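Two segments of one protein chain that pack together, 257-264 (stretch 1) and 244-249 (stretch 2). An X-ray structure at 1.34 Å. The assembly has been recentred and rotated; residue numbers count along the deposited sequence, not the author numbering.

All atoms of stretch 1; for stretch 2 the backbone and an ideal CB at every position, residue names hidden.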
ATOM      1  N   ASP A 257      -7.559 -13.617   7.645  1.00 25.37           N
ATOM      2  CA  ASP A 257      -7.138 -14.630   6.673  1.00 25.03           C
ATOM      3  C   ASP A 257      -7.801 -15.980   6.954  1.00 26.11           C
ATOM      4  O   ASP A 257      -7.147 -17.025   6.943  1.00 21.68           O
ATOM      5  CB  ASP A 257      -5.607 -14.767   6.630  1.00 23.01           C
ATOM      6  CG  ASP A 257      -4.952 -13.799   5.646  1.00 23.52           C
ATOM      7  OD1 ASP A 257      -5.659 -13.260   4.766  1.00 22.28           O
ATOM      8  OD2 ASP A 257      -3.723 -13.587   5.744  1.00 20.35           O
ATOM      9  N   GLU A 258      -9.107 -15.949   7.198  1.00 22.44           N
ATOM     10  CA  GLU A 258      -9.876 -17.160   7.460  1.00 22.20           C
ATOM     11  C   GLU A 258     -10.532 -17.684   6.190  1.00 19.79           C
ATOM     12  O   GLU A 258     -10.884 -16.917   5.292  1.00 23.92           O
ATOM     13  CB  GLU A 258     -10.945 -16.884   8.522  1.00 26.76           C
ATOM     14  CG  GLU A 258     -10.388 -16.648   9.923  1.00 34.69           C
ATOM     15  CD  GLU A 258     -11.432 -16.115  10.887  1.00 39.10           C
ATOM     16  OE1 GLU A 258     -12.518 -15.709  10.418  1.00 46.17           O
ATOM     17  OE2 GLU A 258     -11.169 -16.103  12.112  1.00 34.19           O
ATOM     18  N   GLY A 259     -10.690 -18.999   6.113  1.00 20.31           N
ATOM     19  CA  GLY A 259     -11.437 -19.619   5.036  1.00 22.90           C
ATOM     20  C   GLY A 259     -10.725 -19.645   3.700  1.00 22.06           C
ATOM     21  O   GLY A 259     -11.363 -19.820   2.663  1.00 26.74           O
ATOM     22  N   ILE A 260      -9.407 -19.465   3.709  1.00 20.11           N
ATOM     23  CA  ILE A 260      -8.654 -19.453   2.459  1.00 18.83           C
ATOM     24  C   ILE A 260      -8.386 -20.870   1.972  1.00 19.05           C
ATOM     25  O   ILE A 260      -7.933 -21.736   2.731  1.00 19.29           O
ATOM     26  CB  ILE A 260      -7.328 -18.664   2.581  1.00 18.07           C
ATOM     27  CG1 ILE A 260      -7.618 -17.180   2.825  1.00 21.19           C
ATOM     28  CG2 ILE A 260      -6.490 -18.827   1.318  1.00 17.43           C
ATOM     29  CD1 ILE A 260      -6.403 -16.392   3.230  1.00 24.80           C
ATOM     30  N   GLU A 261      -8.701 -21.101   0.704  1.00 18.03           N
ATOM     31  CA  GLU A 261      -8.459 -22.378   0.055  1.00 20.91           C
ATOM     32  C   GLU A 261      -7.340 -22.194  -0.957  1.00 20.97           C
ATOM     33  O   GLU A 261      -7.560 -21.756  -2.089  1.00 19.95           O
ATOM     34  CB  GLU A 261      -9.744 -22.886  -0.600  1.00 24.96           C
ATOM     35  CG  GLU A 261     -10.885 -23.001   0.405  1.00 30.47           C
ATOM     36  CD  GLU A 261     -12.237 -23.243  -0.235  1.00 42.57           C
ATOM     37  OE1 GLU A 261     -12.284 -23.571  -1.440  1.00 49.66           O
ATOM     38  OE2 GLU A 261     -13.257 -23.098   0.473  1.00 44.73           O
ATOM     39  N   LEU A 262      -6.126 -22.511  -0.528  1.00 20.39           N
ATOM     40  CA  LEU A 262      -4.946 -22.282  -1.349  1.00 23.46           C
ATOM     41  C   LEU A 262      -4.845 -23.276  -2.491  1.00 23.38           C
ATOM     42  O   LEU A 262      -5.263 -24.436  -2.383  1.00 25.15           O
ATOM     43  CB  LEU A 262      -3.673 -22.350  -0.504  1.00 25.00           C
ATOM     44  CG  LEU A 262      -3.457 -21.259   0.545  1.00 26.05           C
ATOM     45  CD1 LEU A 262      -2.227 -21.583   1.378  1.00 26.95           C
ATOM     46  CD2 LEU A 262      -3.325 -19.888  -0.103  1.00 23.58           C
ATOM     47  N   GLU A 263      -4.280 -22.802  -3.591  1.00 24.49           N
ATOM     48  CA  GLU A 263      -3.989 -23.656  -4.725  1.00 22.70           C
ATOM     49  C   GLU A 263      -2.482 -23.797  -4.854  1.00 23.48           C
ATOM     50  O   GLU A 263      -1.719 -23.011  -4.281  1.00 28.07           O
ATOM     51  CB  GLU A 263      -4.567 -23.050  -6.003  1.00 29.58           C
ATOM     52  CG  GLU A 263      -6.077 -22.863  -5.976  1.00 39.54           C
ATOM     53  CD  GLU A 263      -6.580 -22.030  -7.139  1.00 47.27           C
ATOM     54  OE1 GLU A 263      -6.090 -20.893  -7.314  1.00 51.41           O
ATOM     55  OE2 GLU A 263      -7.462 -22.513  -7.882  1.00 58.68           O
ATOM     56  N   PHE A 264      -2.051 -24.804  -5.601  1.00 26.38           N
ATOM     57  CA  PHE A 264      -0.665 -24.879  -6.003  1.00 25.82           C
ATOM     58  C   PHE A 264      -0.523 -24.316  -7.414  1.00 26.94           C
ATOM     59  O   PHE A 264      -1.115 -24.818  -8.373  1.00 34.97           O
ATOM     60  CB  PHE A 264      -0.143 -26.312  -5.950  1.00 28.58           C
ATOM     61  CG  PHE A 264       1.329 -26.422  -6.226  1.00 27.27           C
ATOM     62  CD1 PHE A 264       2.249 -26.281  -5.206  1.00 29.27           C
ATOM     63  CD2 PHE A 264       1.792 -26.650  -7.512  1.00 32.39           C
ATOM     64  CE1 PHE A 264       3.606 -26.378  -5.457  1.00 33.58           C
ATOM     65  CE2 PHE A 264       3.147 -26.748  -7.770  1.00 31.49           C
ATOM     66  CZ  PHE A 264       4.053 -26.610  -6.741  1.00 31.29           C
ATOM     67  N   UNK A 244     -16.163  -8.529  -2.088  1.00 19.86           N
ATOM     68  CA  UNK A 244     -16.428  -9.959  -2.105  1.00 21.52           C
ATOM     69  C   UNK A 244     -15.188 -10.747  -1.694  1.00 17.34           C
ATOM     70  O   UNK A 244     -14.066 -10.399  -2.047  1.00 16.95           O
ATOM     71  CB  UNK A 244     -16.899 -10.397  -3.493  1.00 21.52           C
ATOM     72  N   UNK A 245     -15.394 -11.804  -0.924  1.00 17.08           N
ATOM     73  CA  UNK A 245     -14.278 -12.599  -0.451  1.00 18.20           C
ATOM     74  C   UNK A 245     -13.681 -13.394  -1.605  1.00 19.26           C
ATOM     75  O   UNK A 245     -14.397 -14.044  -2.366  1.00 22.66           O
ATOM     76  CB  UNK A 245     -14.719 -13.533   0.678  1.00 18.20           C
ATOM     77  N   UNK A 246     -12.362 -13.324  -1.746  1.00 16.56           N
ATOM     78  CA  UNK A 246     -11.662 -14.182  -2.682  1.00 19.32           C
ATOM     79  C   UNK A 246     -11.372 -15.491  -1.950  1.00 23.08           C
ATOM     80  O   UNK A 246     -11.115 -15.498  -0.747  1.00 30.61           O
ATOM     81  CB  UNK A 246     -10.382 -13.526  -3.204  1.00 19.32           C
ATOM     82  N   UNK A 247     -11.431 -16.605  -2.657  1.00 28.66           N
ATOM     83  CA  UNK A 247     -11.325 -17.881  -1.970  1.00 25.80           C
ATOM     84  C   UNK A 247      -9.883 -18.368  -1.910  1.00 18.89           C
ATOM     85  O   UNK A 247      -9.508 -19.113  -1.001  1.00 22.42           O
ATOM     86  CB  UNK A 247     -12.203 -18.926  -2.661  1.00 25.80           C
ATOM     87  N   UNK A 248      -9.076 -17.935  -2.871  1.00 17.08           N
ATOM     88  CA  UNK A 248      -7.780 -18.554  -3.107  1.00 17.32           C
ATOM     89  C   UNK A 248      -6.592 -17.787  -2.541  1.00 16.58           C
ATOM     90  O   UNK A 248      -5.447 -18.194  -2.709  1.00 20.50           O
ATOM     91  CB  UNK A 248      -7.580 -18.736  -4.613  1.00 17.32           C
ATOM     92  N   UNK A 249      -6.862 -16.676  -1.865  1.00 15.39           N
ATOM     93  CA  UNK A 249      -5.798 -15.834  -1.350  1.00 13.43           C
ATOM     94  C   UNK A 249      -6.384 -14.862  -0.344  1.00 12.50           C
ATOM     95  O   UNK A 249      -7.594 -14.820  -0.146  1.00 13.30           O
ATOM     96  CB  UNK A 249      -5.086 -15.089  -2.481  1.00 13.43           C
TER

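Position 244 lies at the far end of the stretch. Nothing of stretch 1 comes within 5.5 Å of its ideal CB, so the contact sets no preference. The residue is Val 244, which makes no contact here.

Position 245 has its CA-to-CB bond pointing toward stretch 1, but the ideal CB has nothing within 5.5 Å. A short side chain would leave the gap open. A long one could cross it, and the carbonyl oxygen of Glu 258 offers an acceptor at the other side. Lysine, arginine or glutamine would suit. The residue is Lys 245. Its chain is extended through chi3 and turns at chi4 (p), and NZ donates a hydrogen bond to Glu 258 O at 2.8 Å. Its CE also passes near Gly 259. An ideal CB on that glycine would sit a tight 3.5 Å from Lys 245 CE, and the positive phi of Gly 259 favours glycine by itself.

Position 246 points sideways, with no atom of stretch 1 near its ideal CB. Many side chains would fit. The residue is Leu 246, and it stays out of the contact.

Position 247 contributes mainly through its backbone. Glu 261 N donates a nearly straight hydrogen bond to the carbonyl oxygen O of 247, at 2.7 Å and 166°. The same oxygen receives a CA-H...O contact from Ile 260 CA at 3.6 Å. This bond uses the backbone carbonyl, so it does not select a side chain. CA-to-CB points sideways, and the ideal CB is 4.8 Å from Glu 261 OE1, so small, polar or basic side chains are all plausible. The residue is Thr 247, with chi1 p; its side chain comes closest with Thr 247 CB, 4.8 Å from Glu 261 OE1.

Position 248 also points sideways. Its ideal CB lies 3.8 Å from Glu 263 OE1 and 3.9 Å from Glu 261 O. These acceptors favour a polar donor such as asparagine, glutamine or serine; an acid would suit less well. The residue is Asn 248. Its ND2 is 3.6 Å from Glu 263 OE1, without a direct hydrogen bond. A water links them, donating to OE1 and accepting a weak bond from ND2. A second water joins the backbones, donating to Asn 248 O and accepting from Glu 263 N. Asn 248 CA also makes a CA-H...O contact with Glu 261 O at 3.4 Å.

Position 249 points away, so stretch 1 hardly restricts its side chain. The residue is Lys 249. Its backbone O packs 3.8 Å from Ile 260 CG1, while NZ is hydrogen-bonded elsewhere in the structure.

Stretch 2 (244-249) VKLTNK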
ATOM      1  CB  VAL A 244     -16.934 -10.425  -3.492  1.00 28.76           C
ATOM      2  CG1 VAL A 244     -15.937 -10.064  -4.571  1.00 32.55           C
ATOM      3  CG2 VAL A 244     -17.217 -11.919  -3.497  1.00 35.50           C
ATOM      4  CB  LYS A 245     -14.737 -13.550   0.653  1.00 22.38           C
ATOM      5  CG  LYS A 245     -13.598 -14.250   1.364  1.00 28.64           C
ATOM      6  CD  LYS A 245     -14.123 -15.256   2.365  1.00 33.93           C
ATOM      7  CE  LYS A 245     -12.988 -15.901   3.144  1.00 42.25           C
ATOM      8  NZ  LYS A 245     -12.240 -14.898   3.954  1.00 49.59           N
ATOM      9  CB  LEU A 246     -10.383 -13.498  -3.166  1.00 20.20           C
ATOM     10  CG  LEU A 246     -10.628 -12.048  -3.613  1.00 22.74           C
ATOM     11  CD1 LEU A 246      -9.330 -11.312  -3.905  1.00 25.18           C
ATOM     12  CD2 LEU A 246     -11.570 -11.988  -4.810  1.00 25.16           C
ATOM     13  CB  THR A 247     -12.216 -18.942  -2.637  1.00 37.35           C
ATOM     14  OG1 THR A 247     -11.685 -19.274  -3.926  1.00 41.37           O
ATOM     15  CG2 THR A 247     -13.629 -18.401  -2.801  1.00 34.97           C
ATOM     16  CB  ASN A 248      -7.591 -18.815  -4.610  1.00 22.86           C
ATOM     17  CG  ASN A 248      -7.652 -17.536  -5.447  1.00 27.85           C
ATOM     18  OD1 ASN A 248      -8.377 -16.595  -5.119  1.00 23.32           O
ATOM     19  ND2 ASN A 248      -6.886 -17.501  -6.533  1.00 30.37           N
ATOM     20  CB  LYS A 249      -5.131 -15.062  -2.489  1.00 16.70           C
ATOM     21  CG  LYS A 249      -6.092 -14.185  -3.267  1.00 16.91           C
ATOM     22  CD  LYS A 249      -5.387 -13.278  -4.265  1.00 20.79           C
ATOM     23  CE  LYS A 249      -5.226 -13.951  -5.610  1.00 22.86           C
ATOM     24  NZ  LYS A 249      -4.696 -13.006  -6.638  1.00 19.80           N
TER
HETATM   25  O   HOH W   1      -3.826 -19.874  -4.004  1.00 25.04           O
HETATM   26  O   HOH W   2      -4.518 -18.616  -8.762  1.00 45.51           O
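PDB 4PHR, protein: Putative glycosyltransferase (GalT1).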